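TatD-related deoxyribonuclease (PDB 1J6O) probably acts as a metal-dependent deoxyribonuclease of the TatD family, hydrolysing ester bonds in DNA on a TIM-barrel scaffold. Local coordinates at residues A18-H23 with N30-S35; R160-A165 with R260-E265; E199-V204 with E238-V243. All coordinates share one frame; numbering follows the deposited sequence.

Contact 1: residues A18-H23 with N30-S35; sequences AHLHFH and NAVISS
Leu-20 reaches from the loop that follows the first strand of the TIM barrel toward helix 29-34, where Val-32 and Ile-33 receive its two methyl groups. The branches share the work: CD2 lies 4.1 Å from CG1 of Val-32, while CD1 stands 4.3 Å from CG1 of Ile-33, so the leucine tip straddles two consecutive residues of the helix. The leucine and valine side chains meet at a slant, methyl against methyl. Val-32 meets it with the methyl set opposite its own backbone N (chi1 169°), a torsion that sends CG1 toward the loop. These are apolar contacts at relaxed distances. Beyond helix 29-34, Leu-20 also touches Val-44 of strand 41-47, Leu-60 of helix 51-61 and Phe-36 of the loop after the short helix.

The backbone behind the leucine is well anchored: Leu-20 N bonds to Asn-46 OD1 and Leu-20 O to Arg-29 NE. Leu-20 also occupies the second position of a type I turn, closed by Phe-22 N and His-19 O at 3.1 Å. His-19, a predicted metal ligand, begins this turn, and its CB sits 3.4 Å above the plane of the Phe-22 ring, over the ring centre.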
loop_
_atom_site.group_PDB
_atom_site.type_symbol
_atom_site.label_atom_id
_atom_site.label_comp_id
_atom_site.label_asym_id
_atom_site.label_seq_id
_atom_site.Cartn_x
_atom_site.Cartn_y
_atom_site.Cartn_z
ATOM N N ALA A 18 -1.443 3.969 -4.305
ATOM C CA ALA A 18 -1.517 5.278 -4.943
ATOM C C ALA A 18 -2.724 6.094 -4.410
ATOM O O ALA A 18 -3.645 5.516 -3.856
ATOM C CB ALA A 18 -1.670 5.074 -6.410
ATOM N N HIS A 19 -2.700 7.421 -4.573
ATOM C CA HIS A 19 -3.808 8.288 -4.125
ATOM C C HIS A 19 -4.009 9.242 -5.306
ATOM O O HIS A 19 -3.866 10.492 -5.164
ATOM C CB HIS A 19 -3.402 9.127 -2.894
ATOM C CG HIS A 19 -2.902 8.311 -1.739
ATOM N ND1 HIS A 19 -3.739 7.542 -0.959
ATOM C CD2 HIS A 19 -1.663 8.191 -1.197
ATOM C CE1 HIS A 19 -3.041 6.994 0.024
ATOM N NE2 HIS A 19 -1.779 7.377 -0.095
ATOM N N LEU A 20 -4.380 8.679 -6.449
ATOM C CA LEU A 20 -4.580 9.471 -7.661
ATOM C C LEU A 20 -5.740 10.439 -7.607
ATOM O O LEU A 20 -5.812 11.386 -8.408
ATOM C CB LEU A 20 -4.711 8.524 -8.862
ATOM C CG LEU A 20 -3.414 7.768 -9.191
ATOM C CD1 LEU A 20 -3.701 6.540 -10.094
ATOM C CD2 LEU A 20 -2.451 8.725 -9.874
ATOM N N HIS A 21 -6.627 10.211 -6.650
ATOM C CA HIS A 21 -7.794 11.062 -6.481
ATOM C C HIS A 21 -7.510 12.293 -5.624
ATOM O O HIS A 21 -8.405 13.127 -5.444
ATOM C CB HIS A 21 -8.959 10.260 -5.891
ATOM C CG HIS A 21 -8.637 9.620 -4.580
ATOM N ND1 HIS A 21 -7.635 8.677 -4.439
ATOM C CD2 HIS A 21 -9.114 9.862 -3.332
ATOM C CE1 HIS A 21 -7.502 8.373 -3.159
ATOM N NE2 HIS A 21 -8.386 9.082 -2.465
ATOM N N PHE A 22 -6.292 12.418 -5.088
ATOM C CA PHE A 22 -5.957 13.573 -4.270
ATOM C C PHE A 22 -5.916 14.800 -5.172
ATOM O O PHE A 22 -5.706 14.683 -6.399
ATOM C CB PHE A 22 -4.618 13.387 -3.568
ATOM C CG PHE A 22 -4.681 12.488 -2.351
ATOM C CD1 PHE A 22 -5.829 11.744 -2.053
ATOM C CD2 PHE A 22 -3.597 12.428 -1.464
ATOM C CE1 PHE A 22 -5.901 10.956 -0.883
ATOM C CE2 PHE A 22 -3.672 11.635 -0.292
ATOM C CZ PHE A 22 -4.824 10.910 -0.013
ATOM N N HIS A 23 -6.123 15.972 -4.574
ATOM C CA HIS A 23 -6.121 17.207 -5.349
ATOM C C HIS A 23 -4.838 17.539 -6.120
ATOM O O HIS A 23 -4.880 18.329 -7.077
ATOM C CB HIS A 23 -6.542 18.381 -4.444
ATOM C CG HIS A 23 -5.439 18.940 -3.605
ATOM N ND1 HIS A 23 -4.490 19.811 -4.101
ATOM C CD2 HIS A 23 -5.149 18.778 -2.291
ATOM C CE1 HIS A 23 -3.664 20.161 -3.128
ATOM N NE2 HIS A 23 -4.043 19.551 -2.019
ATOM N N ASN A 30 -6.229 12.512 -15.819
ATOM C CA ASN A 30 -6.552 11.750 -17.035
ATOM C C ASN A 30 -5.300 11.363 -17.810
ATOM O O ASN A 30 -5.165 10.220 -18.251
ATOM C CB ASN A 30 -7.445 12.554 -17.988
ATOM C CG ASN A 30 -8.791 12.881 -17.389
ATOM O OD1 ASN A 30 -9.150 12.367 -16.332
ATOM N ND2 ASN A 30 -9.555 13.746 -18.073
ATOM N N ALA A 31 -4.385 12.314 -17.977
ATOM C CA ALA A 31 -3.143 12.063 -18.707
ATOM C C ALA A 31 -2.245 11.050 -17.992
ATOM O O ALA A 31 -1.617 10.173 -18.621
ATOM C CB ALA A 31 -2.385 13.383 -18.905
ATOM N N VAL A 32 -2.191 11.173 -16.674
ATOM C CA VAL A 32 -1.370 10.278 -15.866
ATOM C C VAL A 32 -1.888 8.854 -15.987
ATOM O O VAL A 32 -1.123 7.912 -16.225
ATOM C CB VAL A 32 -1.363 10.764 -14.380
ATOM C CG1 VAL A 32 -0.742 9.698 -13.423
ATOM C CG2 VAL A 32 -0.527 12.047 -14.292
ATOM N N ILE A 33 -3.195 8.699 -15.885
ATOM C CA ILE A 33 -3.794 7.381 -15.972
ATOM C C ILE A 33 -3.736 6.812 -17.389
ATOM O O ILE A 33 -3.378 5.650 -17.603
ATOM C CB ILE A 33 -5.248 7.439 -15.452
ATOM C CG1 ILE A 33 -5.232 7.688 -13.934
ATOM C CG2 ILE A 33 -5.974 6.141 -15.708
ATOM C CD1 ILE A 33 -6.593 8.123 -13.404
ATOM N N SER A 34 -4.061 7.628 -18.370
ATOM C CA SER A 34 -4.013 7.111 -19.725
ATOM C C SER A 34 -2.591 6.761 -20.154
ATOM O O SER A 34 -2.400 6.042 -21.147
ATOM C CB SER A 34 -4.658 8.102 -20.706
ATOM O OG SER A 34 -3.850 9.256 -20.845
ATOM N N SER A 35 -1.570 7.229 -19.445
ATOM C CA SER A 35 -0.232 6.872 -19.887
ATOM C C SER A 35 0.361 5.676 -19.138
ATOM O O SER A 35 1.536 5.366 -19.294
ATOM C CB SER A 35 0.701 8.082 -19.797
ATOM O OG SER A 35 0.783 8.557 -18.467
#

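Contact 2: residues R160-A165 with R260-E265; sequences RGVIHA and RRIFLE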
loop_
_atom_site.group_PDB
_atom_site.type_symbol
_atom_site.label_atom_id
_atom_site.label_comp_id
_atom_site.label_asym_id
_atom_site.label_seq_id
_atom_site.Cartn_x
_atom_site.Cartn_y
_atom_site.Cartn_z
ATOM N N ARG A 160 -3.018 -12.148 3.836
ATOM C CA ARG A 160 -2.884 -11.114 4.857
ATOM C C ARG A 160 -2.834 -9.694 4.290
ATOM O O ARG A 160 -3.621 -8.813 4.696
ATOM C CB ARG A 160 -1.640 -11.391 5.687
ATOM C CG ARG A 160 -1.559 -12.845 6.142
ATOM C CD ARG A 160 -1.660 -12.972 7.633
ATOM N NE ARG A 160 -1.534 -14.362 8.070
ATOM C CZ ARG A 160 -2.455 -15.299 7.870
ATOM N NH1 ARG A 160 -3.587 -15.013 7.233
ATOM N NH2 ARG A 160 -2.248 -16.524 8.334
ATOM N N GLY A 161 -1.905 -9.467 3.372
ATOM C CA GLY A 161 -1.792 -8.140 2.785
ATOM C C GLY A 161 -0.388 -7.575 2.694
ATOM O O GLY A 161 0.608 -8.288 2.527
ATOM N N VAL A 162 -0.312 -6.259 2.831
ATOM C CA VAL A 162 0.949 -5.563 2.753
ATOM C C VAL A 162 1.119 -4.519 3.827
ATOM O O VAL A 162 0.156 -3.829 4.175
ATOM C CB VAL A 162 1.022 -4.799 1.415
ATOM C CG1 VAL A 162 2.373 -4.209 1.231
ATOM C CG2 VAL A 162 0.625 -5.739 0.239
ATOM N N ILE A 163 2.340 -4.393 4.339
ATOM C CA ILE A 163 2.652 -3.384 5.357
ATOM C C ILE A 163 3.270 -2.382 4.384
ATOM O O ILE A 163 4.419 -2.524 3.931
ATOM C CB ILE A 163 3.708 -3.847 6.361
ATOM C CG1 ILE A 163 3.218 -5.120 7.063
ATOM C CG2 ILE A 163 3.979 -2.724 7.371
ATOM C CD1 ILE A 163 1.843 -4.960 7.741
ATOM N N HIS A 164 2.506 -1.362 4.044
ATOM C CA HIS A 164 2.991 -0.374 3.102
ATOM C C HIS A 164 4.080 0.568 3.615
ATOM O O HIS A 164 4.164 0.835 4.811
ATOM C CB HIS A 164 1.761 0.356 2.545
ATOM C CG HIS A 164 1.658 1.791 2.925
ATOM N ND1 HIS A 164 2.198 2.804 2.161
ATOM C CD2 HIS A 164 1.045 2.393 3.972
ATOM C CE1 HIS A 164 1.923 3.967 2.723
ATOM N NE2 HIS A 164 1.225 3.743 3.820
ATOM N N ALA A 165 4.926 1.040 2.705
ATOM C CA ALA A 165 6.029 1.959 3.056
ATOM C C ALA A 165 6.731 1.442 4.308
ATOM O O ALA A 165 6.972 2.200 5.269
ATOM C CB ALA A 165 5.481 3.372 3.309
ATOM N N ARG A 260 -0.053 -9.218 -8.053
ATOM C CA ARG A 260 -1.184 -9.856 -8.730
ATOM C C ARG A 260 -1.822 -10.890 -7.807
ATOM O O ARG A 260 -3.050 -10.981 -7.673
ATOM C CB ARG A 260 -0.718 -10.609 -9.985
ATOM C CG ARG A 260 -0.402 -9.766 -11.210
ATOM C CD ARG A 260 0.182 -10.682 -12.290
ATOM N NE ARG A 260 0.630 -9.962 -13.478
ATOM C CZ ARG A 260 1.389 -10.505 -14.428
ATOM N NH1 ARG A 260 1.764 -11.781 -14.324
ATOM N NH2 ARG A 260 1.816 -9.770 -15.449
ATOM N N ARG A 261 -0.978 -11.692 -7.185
ATOM C CA ARG A 261 -1.475 -12.719 -6.294
ATOM C C ARG A 261 -2.252 -12.168 -5.111
ATOM O O ARG A 261 -3.322 -12.659 -4.764
ATOM C CB ARG A 261 -0.312 -13.570 -5.793
ATOM C CG ARG A 261 -0.729 -14.738 -4.928
ATOM C CD ARG A 261 0.481 -15.456 -4.327
ATOM N NE ARG A 261 1.153 -14.646 -3.318
ATOM C CZ ARG A 261 2.370 -14.135 -3.460
ATOM N NH1 ARG A 261 3.062 -14.350 -4.581
ATOM N NH2 ARG A 261 2.896 -13.406 -2.481
ATOM N N ILE A 262 -1.719 -11.124 -4.500
ATOM C CA ILE A 262 -2.380 -10.530 -3.340
ATOM C C ILE A 262 -3.694 -9.823 -3.606
ATOM O O ILE A 262 -4.707 -10.081 -2.959
ATOM C CB ILE A 262 -1.423 -9.515 -2.644
ATOM C CG1 ILE A 262 -0.265 -10.278 -1.983
ATOM C CG2 ILE A 262 -2.155 -8.730 -1.558
ATOM C CD1 ILE A 262 0.828 -9.378 -1.427
ATOM N N PHE A 263 -3.672 -8.944 -4.586
ATOM C CA PHE A 263 -4.840 -8.166 -4.924
ATOM C C PHE A 263 -5.801 -8.645 -5.983
ATOM O O PHE A 263 -7.010 -8.400 -5.872
ATOM C CB PHE A 263 -4.349 -6.760 -5.300
ATOM C CG PHE A 263 -3.611 -6.066 -4.185
ATOM C CD1 PHE A 263 -4.301 -5.566 -3.099
ATOM C CD2 PHE A 263 -2.231 -5.917 -4.240
ATOM C CE1 PHE A 263 -3.629 -4.910 -2.075
ATOM C CE2 PHE A 263 -1.529 -5.260 -3.221
ATOM C CZ PHE A 263 -2.230 -4.754 -2.135
ATOM N N LEU A 264 -5.294 -9.341 -6.994
ATOM C CA LEU A 264 -6.202 -9.780 -8.047
ATOM C C LEU A 264 -6.730 -11.185 -8.077
ATOM O O LEU A 264 -7.695 -11.448 -8.785
ATOM C CB LEU A 264 -5.584 -9.457 -9.402
ATOM C CG LEU A 264 -5.250 -7.971 -9.546
ATOM C CD1 LEU A 264 -4.717 -7.681 -10.943
ATOM C CD2 LEU A 264 -6.489 -7.116 -9.219
ATOM N N GLU A 265 -6.116 -12.090 -7.341
ATOM C CA GLU A 265 -6.608 -13.456 -7.361
ATOM C C GLU A 265 -7.994 -13.521 -6.747
ATOM O O GLU A 265 -8.269 -12.883 -5.724
ATOM C CB GLU A 265 -5.636 -14.376 -6.623
ATOM C CG GLU A 265 -5.498 -15.748 -7.283
ATOM C CD GLU A 265 -4.214 -16.460 -6.906
ATOM O OE1 GLU A 265 -4.157 -17.087 -5.819
ATOM O OE2 GLU A 265 -3.253 -16.385 -7.700
#
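Val-162, on strand 161-163 of the TIM barrel, turns its side chain toward the C-terminal end of helix 248-264 and meets Ile-262 and Phe-263 together. One methyl does the touching: CG2 is 3.8 Å from CZ of Phe-263 and 4.0 Å from CD1 of Ile-262. The valine crosses each of these side chains at about a right angle, and its methyl comes to the phenyl ring obliquely. Ile-262 gets there with an extended tip: CG1 is beside its backbone N (chi1 -69°) and CD1 continues outward (chi2 172°), ending 4.1 Å from Gly-161 O. Its other branch is used within the helix, where CG2 rests 3.7 Å above the plane of the Phe-263 ring, over the centre. Isoleucine and phenylalanine thus present one joined apolar surface to the strand. At the backbone angles of Gly-161 a CB would collide with the carbonyl O of Arg-160, so glycine fits here.

The other side of this last stretch of helix is looser. Arg-260 and Glu-265 are exposed and make no contact with segment 160-165; Arg-260 instead lies on Phe-43 and its NE forms a salt bridge with Glu-42. A wider pi-type turn marks the winding here, with a weak 3.3 Å bond from Glu-265 N to Arg-260 O.

The segment axes pass 9.4 Å apart with 111° between their directions, so the helix runs across the strand. Around it, Ile-262 packs on Leu-182 of strand 181-185 and on Pro-135, whereas Phe-263 reaches Val-45 of strand 41-47 and Val-137 of strand 136-141. Helix 248-264 therefore ends against the N-terminal ends of several barrel strands, covering that mouth of the barrel, while His-164, a predicted metal ligand, comes two residues after Val-162 in the chain.

Contact 3: residues E199-V204 with E238-V243; sequences EVVKRV and ETISQV
Lys-202 and Val-243 bring helices 195-204 and 233-244 closest here, their CA atoms 6.3 Å apart, with Val-201 CA and Ile-240 CA following at 7.3 Å. Val-243 is the residue most covered by the partner helix. Its CG1 meets the root of the lysine, 3.8 Å from Lys-202 CB. From there the lysine, with CG opposite the backbone N (chi1 -163°) and the rest extended, runs outward past the valine carbonyl. A water joins its far end to the other helix: it accepts from Lys-202 NZ at 2.7 Å and donates to Val-243 O at 3.0 Å. The pair is thus apolar near the backbone and polar where the lysine runs out into solvent.

Deeper in, Val-201 and Ile-240 cross at about a right angle, CG1 of the valine lying 4.2 Å from CG2 of the isoleucine. Val-189 adds to the valine's surroundings, and Leu-206 and Val-251 to the isoleucine's.

This is packing between neighbours in the outer helical layer of a TIM barrel: helix 195-204 leads into the eighth strand, 209-211, and helix 233-244 comes after it.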
loop_
_atom_site.group_PDB
_atom_site.type_symbol
_atom_site.label_atom_id
_atom_site.label_comp_id
_atom_site.label_asym_id
_atom_site.label_seq_id
_atom_site.Cartn_x
_atom_site.Cartn_y
_atom_site.Cartn_z
ATOM N N GLU A 199 19.483 -2.068 3.206
ATOM C CA GLU A 199 20.032 -3.283 3.802
ATOM C C GLU A 199 18.876 -4.263 4.069
ATOM O O GLU A 199 19.038 -5.481 3.928
ATOM C CB GLU A 199 20.786 -2.949 5.092
ATOM C CG GLU A 199 21.546 -4.132 5.719
ATOM C CD GLU A 199 22.570 -4.792 4.770
ATOM O OE1 GLU A 199 23.326 -4.066 4.065
ATOM O OE2 GLU A 199 22.629 -6.050 4.733
ATOM N N VAL A 200 17.711 -3.733 4.443
ATOM C CA VAL A 200 16.531 -4.567 4.718
ATOM C C VAL A 200 16.081 -5.261 3.430
ATOM O O VAL A 200 15.785 -6.461 3.404
ATOM C CB VAL A 200 15.343 -3.729 5.238
ATOM C CG1 VAL A 200 14.103 -4.599 5.316
ATOM C CG2 VAL A 200 15.662 -3.159 6.614
ATOM N N VAL A 201 16.004 -4.491 2.357
ATOM C CA VAL A 201 15.599 -5.050 1.082
ATOM C C VAL A 201 16.586 -6.156 0.693
ATOM O O VAL A 201 16.197 -7.207 0.177
ATOM C CB VAL A 201 15.597 -3.968 -0.026
ATOM C CG1 VAL A 201 15.493 -4.624 -1.376
ATOM C CG2 VAL A 201 14.408 -3.035 0.170
ATOM N N LYS A 202 17.866 -5.911 0.959
ATOM C CA LYS A 202 18.905 -6.883 0.634
ATOM C C LYS A 202 18.717 -8.219 1.367
ATOM O O LYS A 202 18.890 -9.294 0.780
ATOM C CB LYS A 202 20.282 -6.283 0.953
ATOM C CG LYS A 202 21.465 -7.005 0.298
ATOM C CD LYS A 202 22.722 -6.128 0.352
ATOM C CE LYS A 202 23.968 -6.861 -0.174
ATOM N NZ LYS A 202 25.198 -5.982 -0.155
ATOM N N ARG A 203 18.348 -8.137 2.640
ATOM C CA ARG A 203 18.132 -9.318 3.483
ATOM C C ARG A 203 16.840 -10.057 3.207
ATOM O O ARG A 203 16.787 -11.289 3.270
ATOM C CB ARG A 203 18.102 -8.925 4.967
ATOM C CG ARG A 203 19.318 -8.166 5.494
ATOM C CD ARG A 203 20.504 -9.078 5.740
ATOM N NE ARG A 203 20.262 -10.036 6.824
ATOM C CZ ARG A 203 20.108 -9.705 8.106
ATOM N NH1 ARG A 203 20.162 -8.434 8.488
ATOM N NH2 ARG A 203 19.916 -10.651 9.017
ATOM N N VAL A 204 15.785 -9.309 2.908
ATOM C CA VAL A 204 14.488 -9.916 2.644
ATOM C C VAL A 204 14.325 -10.561 1.271
ATOM O O VAL A 204 13.726 -11.629 1.149
ATOM C CB VAL A 204 13.369 -8.875 2.860
ATOM C CG1 VAL A 204 12.030 -9.461 2.478
ATOM C CG2 VAL A 204 13.361 -8.442 4.336
ATOM N N GLU A 238 14.987 0.296 -10.139
ATOM C CA GLU A 238 16.408 0.428 -10.441
ATOM C C GLU A 238 17.230 0.225 -9.183
ATOM O O GLU A 238 18.147 -0.600 -9.155
ATOM C CB GLU A 238 16.686 1.801 -11.036
ATOM C CG GLU A 238 18.145 2.128 -11.220
ATOM C CD GLU A 238 18.317 3.412 -12.010
ATOM O OE1 GLU A 238 17.598 4.392 -11.702
ATOM O OE2 GLU A 238 19.167 3.434 -12.931
ATOM N N THR A 239 16.895 0.952 -8.127
ATOM C CA THR A 239 17.636 0.811 -6.882
ATOM C C THR A 239 17.551 -0.609 -6.335
ATOM O O THR A 239 18.575 -1.190 -5.937
ATOM C CB THR A 239 17.136 1.830 -5.817
ATOM O OG1 THR A 239 17.448 3.160 -6.260
ATOM C CG2 THR A 239 17.786 1.590 -4.456
ATOM N N ILE A 240 16.344 -1.178 -6.305
ATOM C CA ILE A 240 16.198 -2.535 -5.786
ATOM C C ILE A 240 17.052 -3.512 -6.562
ATOM O O ILE A 240 17.710 -4.370 -5.966
ATOM C CB ILE A 240 14.727 -2.996 -5.817
ATOM C CG1 ILE A 240 13.918 -2.140 -4.828
ATOM C CG2 ILE A 240 14.614 -4.493 -5.469
ATOM C CD1 ILE A 240 12.406 -2.414 -4.885
ATOM N N SER A 241 17.055 -3.387 -7.882
ATOM C CA SER A 241 17.853 -4.285 -8.710
ATOM C C SER A 241 19.350 -4.120 -8.412
ATOM O O SER A 241 20.110 -5.100 -8.363
ATOM C CB SER A 241 17.579 -4.019 -10.195
ATOM O OG SER A 241 18.129 -2.778 -10.626
ATOM N N GLN A 242 19.782 -2.888 -8.180
ATOM C CA GLN A 242 21.194 -2.668 -7.902
ATOM C C GLN A 242 21.587 -3.217 -6.540
ATOM O O GLN A 242 22.631 -3.858 -6.384
ATOM C CB GLN A 242 21.504 -1.177 -7.989
ATOM C CG GLN A 242 21.166 -0.635 -9.356
ATOM C CD GLN A 242 21.307 0.851 -9.457
ATOM O OE1 GLN A 242 21.138 1.576 -8.469
ATOM N NE2 GLN A 242 21.598 1.330 -10.661
ATOM N N VAL A 243 20.741 -2.984 -5.548
ATOM C CA VAL A 243 21.047 -3.475 -4.212
ATOM C C VAL A 243 21.057 -5.005 -4.136
ATOM O O VAL A 243 21.828 -5.593 -3.356
ATOM C CB VAL A 243 20.040 -2.911 -3.177
ATOM C CG1 VAL A 243 20.093 -3.732 -1.880
ATOM C CG2 VAL A 243 20.362 -1.432 -2.875
HETATM O O HOH W 1 24.397 -4.405 -2.253
#

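Overall arrangement
Contacts 1 and 3 involve outer helices of the TIM barrel; contact 2 joins a strand to the final helix. Contacts 1 and 2 lie nearest the two predicted metal positions: His-19 is assigned to the first cation, His-164 to the second, and His-17, also of the first, meets both rings. The side chain of Val-162 is about 7 Å from that of His-17, Leu-20's about 10 Å from it. Even so, their centres are 21 Å apart and their nearest atoms about 6 Å. Contact 3 lies away from these sites, its centre 19 Å from that of contact 2 and 28 Å from contact 1's. Helix 233-244 of contact 3 is followed by helix 248-264 of contact 2.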